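Local coordinates for pirin-like protein (Geobacillus kaustophilus, PDB 2P17) that binds one iron ion per subunit and belongs to the pirin family of the cupin clan, its biological role not being established, at residues Q182-H187 against L214-H219. Residues are numbered along the deposited sequence; the frame is centred on the assembly and turned at random.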
ATOM      1  N   GLN A 182       6.869 -10.144   9.781  1.00 10.41           N
ATOM      2  CA  GLN A 182       7.387  -8.885   9.240  1.00 10.24           C
ATOM      3  C   GLN A 182       7.968  -8.015  10.363  1.00 10.49           C
ATOM      4  O   GLN A 182       7.276  -7.726  11.346  1.00 11.13           O
ATOM      5  CB  GLN A 182       6.278  -8.130   8.513  1.00 10.23           C
ATOM      6  CG  GLN A 182       6.702  -6.745   8.038  1.00  9.92           C
ATOM      7  CD  GLN A 182       7.724  -6.772   6.919  1.00  9.24           C
ATOM      8  OE1 GLN A 182       7.650  -7.610   6.023  1.00  9.90           O
ATOM      9  NE2 GLN A 182       8.677  -5.850   6.958  1.00  8.45           N
ATOM     10  N   ASP A 183       9.221  -7.590  10.198  1.00  9.72           N
ATOM     11  CA  ASP A 183       9.875  -6.650  11.126  1.00  9.69           C
ATOM     12  C   ASP A 183       9.506  -5.211  10.797  1.00  9.52           C
ATOM     13  O   ASP A 183       9.400  -4.845   9.625  1.00 10.04           O
ATOM     14  CB  ASP A 183      11.399  -6.800  11.076  1.00  9.83           C
ATOM     15  CG  ASP A 183      11.953  -6.659   9.667  1.00 10.28           C
ATOM     16  OD1 ASP A 183      11.410  -7.300   8.742  1.00 10.51           O
ATOM     17  OD2 ASP A 183      12.931  -5.900   9.489  1.00 14.14           O
ATOM     18  N   LEU A 184       9.307  -4.398  11.834  1.00  9.13           N
ATOM     19  CA  LEU A 184       9.057  -2.972  11.650  1.00  9.79           C
ATOM     20  C   LEU A 184       9.751  -2.181  12.731  1.00  9.76           C
ATOM     21  O   LEU A 184       9.709  -2.571  13.890  1.00 10.06           O
ATOM     22  CB  LEU A 184       7.560  -2.664  11.753  1.00 10.33           C
ATOM     23  CG  LEU A 184       6.662  -3.220  10.654  1.00 10.95           C
ATOM     24  CD1 LEU A 184       5.221  -2.987  11.056  1.00 11.42           C
ATOM     25  CD2 LEU A 184       6.977  -2.570   9.292  1.00 12.30           C
ATOM     26  N   PRO A 185      10.384  -1.054  12.366  1.00  9.50           N
ATOM     27  CA  PRO A 185      10.908  -0.145  13.399  1.00 10.19           C
ATOM     28  C   PRO A 185       9.760   0.322  14.291  1.00  9.82           C
ATOM     29  O   PRO A 185       8.638   0.507  13.808  1.00  9.59           O
ATOM     30  CB  PRO A 185      11.473   1.014  12.591  1.00  9.93           C
ATOM     31  CG  PRO A 185      11.793   0.401  11.233  1.00 10.78           C
ATOM     32  CD  PRO A 185      10.704  -0.597  11.001  1.00  9.85           C
ATOM     33  N   GLY A 186      10.032   0.506  15.577  1.00 10.11           N
ATOM     34  CA  GLY A 186       8.964   0.795  16.538  1.00 10.19           C
ATOM     35  C   GLY A 186       8.149   2.051  16.259  1.00 10.14           C
ATOM     36  O   GLY A 186       6.959   2.127  16.614  1.00 10.83           O
ATOM     37  N   HIS A 187       8.765   3.033  15.608  1.00  9.72           N
ATOM     38  CA  HIS A 187       8.078   4.293  15.360  1.00  9.58           C
ATOM     39  C   HIS A 187       7.244   4.263  14.074  1.00  9.27           C
ATOM     40  O   HIS A 187       6.475   5.198  13.812  1.00  9.03           O
ATOM     41  CB  HIS A 187       9.067   5.463  15.340  1.00  9.91           C
ATOM     42  CG  HIS A 187       9.997   5.455  14.168  1.00 10.30           C
ATOM     43  ND1 HIS A 187      10.898   4.436  13.936  1.00 11.44           N
ATOM     44  CD2 HIS A 187      10.161   6.341  13.156  1.00 12.07           C
ATOM     45  CE1 HIS A 187      11.580   4.699  12.834  1.00 12.57           C
ATOM     46  NE2 HIS A 187      11.148   5.845  12.338  1.00 14.20           N
ATOM     47  N   LEU A 214      -6.357  -4.197   8.630  1.00  8.92           N
ATOM     48  CA  LEU A 214      -6.002  -4.456  10.033  1.00  9.06           C
ATOM     49  C   LEU A 214      -4.906  -3.491  10.417  1.00  8.95           C
ATOM     50  O   LEU A 214      -3.856  -3.486   9.787  1.00  9.07           O
ATOM     51  CB  LEU A 214      -5.553  -5.909  10.222  1.00  9.81           C
ATOM     52  CG  LEU A 214      -6.663  -6.961  10.345  1.00 10.56           C
ATOM     53  CD1 LEU A 214      -7.420  -7.153   9.034  1.00 11.09           C
ATOM     54  CD2 LEU A 214      -6.052  -8.283  10.767  1.00 11.16           C
ATOM     55  N   PHE A 215      -5.177  -2.655  11.421  1.00  7.82           N
ATOM     56  CA  PHE A 215      -4.259  -1.582  11.805  1.00  7.89           C
ATOM     57  C   PHE A 215      -3.398  -2.013  12.968  1.00  8.19           C
ATOM     58  O   PHE A 215      -3.876  -2.712  13.865  1.00  8.67           O
ATOM     59  CB  PHE A 215      -5.046  -0.325  12.165  1.00  8.29           C
ATOM     60  CG  PHE A 215      -5.784   0.249  11.003  1.00  7.30           C
ATOM     61  CD1 PHE A 215      -5.203   1.239  10.210  1.00  8.59           C
ATOM     62  CD2 PHE A 215      -7.041  -0.243  10.650  1.00  8.13           C
ATOM     63  CE1 PHE A 215      -5.877   1.747   9.103  1.00  9.29           C
ATOM     64  CE2 PHE A 215      -7.716   0.253   9.550  1.00  9.49           C
ATOM     65  CZ  PHE A 215      -7.143   1.252   8.780  1.00  8.62           C
ATOM     66  N   PHE A 216      -2.141  -1.566  12.978  1.00  8.29           N
ATOM     67  CA  PHE A 216      -1.164  -2.036  13.953  1.00  8.48           C
ATOM     68  C   PHE A 216      -1.060  -1.098  15.158  1.00  8.81           C
ATOM     69  O   PHE A 216      -1.171   0.112  15.023  1.00  9.06           O
ATOM     70  CB  PHE A 216       0.248  -2.184  13.338  1.00  8.54           C
ATOM     71  CG  PHE A 216       0.294  -2.946  12.035  1.00  8.81           C
ATOM     72  CD1 PHE A 216      -0.624  -3.964  11.754  1.00  8.89           C
ATOM     73  CD2 PHE A 216       1.300  -2.671  11.098  1.00  9.99           C
ATOM     74  CE1 PHE A 216      -0.568  -4.652  10.546  1.00  8.83           C
ATOM     75  CE2 PHE A 216       1.365  -3.367   9.889  1.00 10.18           C
ATOM     76  CZ  PHE A 216       0.433  -4.367   9.615  1.00  9.42           C
ATOM     77  N   SER A 217      -0.798  -1.693  16.321  1.00  9.25           N
ATOM     78  CA  SER A 217      -0.413  -0.940  17.507  1.00  9.30           C
ATOM     79  C   SER A 217       0.806  -0.077  17.236  1.00  9.46           C
ATOM     80  O   SER A 217       1.633  -0.403  16.399  1.00  9.69           O
ATOM     81  CB  SER A 217      -0.101  -1.900  18.665  1.00  9.42           C
ATOM     82  OG  SER A 217       0.805  -2.910  18.249  1.00 10.09           O
ATOM     83  N   ARG A 218       0.902   1.011  17.987  1.00 10.15           N
ATOM     84  CA  ARG A 218       2.040   1.912  17.921  1.00 10.67           C
ATOM     85  C   ARG A 218       3.051   1.590  19.002  1.00 10.55           C
ATOM     86  O   ARG A 218       2.685   1.136  20.090  1.00 11.79           O
ATOM     87  CB  ARG A 218       1.564   3.350  18.103  1.00 10.53           C
ATOM     88  CG  ARG A 218       0.577   3.831  17.032  1.00 12.66           C
ATOM     89  CD  ARG A 218       1.223   4.018  15.666  1.00 12.87           C
ATOM     90  NE  ARG A 218       2.143   5.155  15.610  1.00 12.12           N
ATOM     91  CZ  ARG A 218       1.807   6.426  15.336  1.00  9.68           C
ATOM     92  NH1 ARG A 218       0.549   6.780  15.101  1.00 11.50           N
ATOM     93  NH2 ARG A 218       2.747   7.363  15.326  1.00 10.42           N
ATOM     94  N   HIS A 219       4.325   1.817  18.686  1.00 10.68           N
ATOM     95  CA  HIS A 219       5.406   1.544  19.615  1.00 10.77           C
ATOM     96  C   HIS A 219       6.376   2.725  19.639  1.00 11.48           C
ATOM     97  O   HIS A 219       6.076   3.780  19.096  1.00 11.83           O
ATOM     98  CB  HIS A 219       6.043   0.194  19.258  1.00 11.18           C
ATOM     99  CG  HIS A 219       5.052  -0.921  19.303  1.00 10.88           C
ATOM    100  ND1 HIS A 219       4.798  -1.635  20.453  1.00 11.44           N
ATOM    101  CD2 HIS A 219       4.169  -1.369  18.379  1.00 11.28           C
ATOM    102  CE1 HIS A 219       3.830  -2.505  20.224  1.00 12.27           C
ATOM    103  NE2 HIS A 219       3.434  -2.366  18.972  1.00 11.56           N
TER
HETATM  104  O   HOH W   1       4.531   3.378  16.123  1.00 13.38           O
HETATM  105  O   HOH W   2       5.535   6.881  15.691  1.00 12.28           O
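G186 and H219 bring the two backbones together, with their CA atoms 4.8 Å apart. The touching parts, 184-187 and 216-219, run at 58° to each other. Each segment is just leaving a strand here, 179-185 and 212-216. H219 N gives a weak, bent hydrogen bond to G186 O, at 3.4 Å and 125°. Water 1 bridges the same two atoms. It can donate to G186 O, and it accepts from H219 N and from R218 NE. G186 O also lies 3.1 Å from H219 O, a pair of acceptors with no bond between them. Water 2 donates to H187 O and accepts from R218 NH2. Both waters sit at the edge of the R218 guanidinium, in its plane, and so tie the arginine to the turn at 186-187.

The segments belong to the C-terminal cupin domain, a beta-barrel of the kind that gives the family its name, away from the iron, which H57 and H99 bind. The strands that carry them do not pair with each other. Strand 224-231 flanks 179-185, and strands 3-19 and 189-196 flank 212-216.

The side chains of L184 and F216 cross at about a right angle in the interior of this barrel. L184 CD1 meets the ring at CD2, 3.9 Å away, and is almost as near CE2. L239 and I7 also pack on F216. H219 places CB 3.4 Å from G186 O. Its CG lies anti to the carbonyl carbon (chi1 -59°), and the ring reaches back along its own chain, where NE2 hydrogen-bonds S217 OG at 2.8 Å. H187 points its CB away from the other segment, and its NE2 is hydrogen-bonded to E243 OE2.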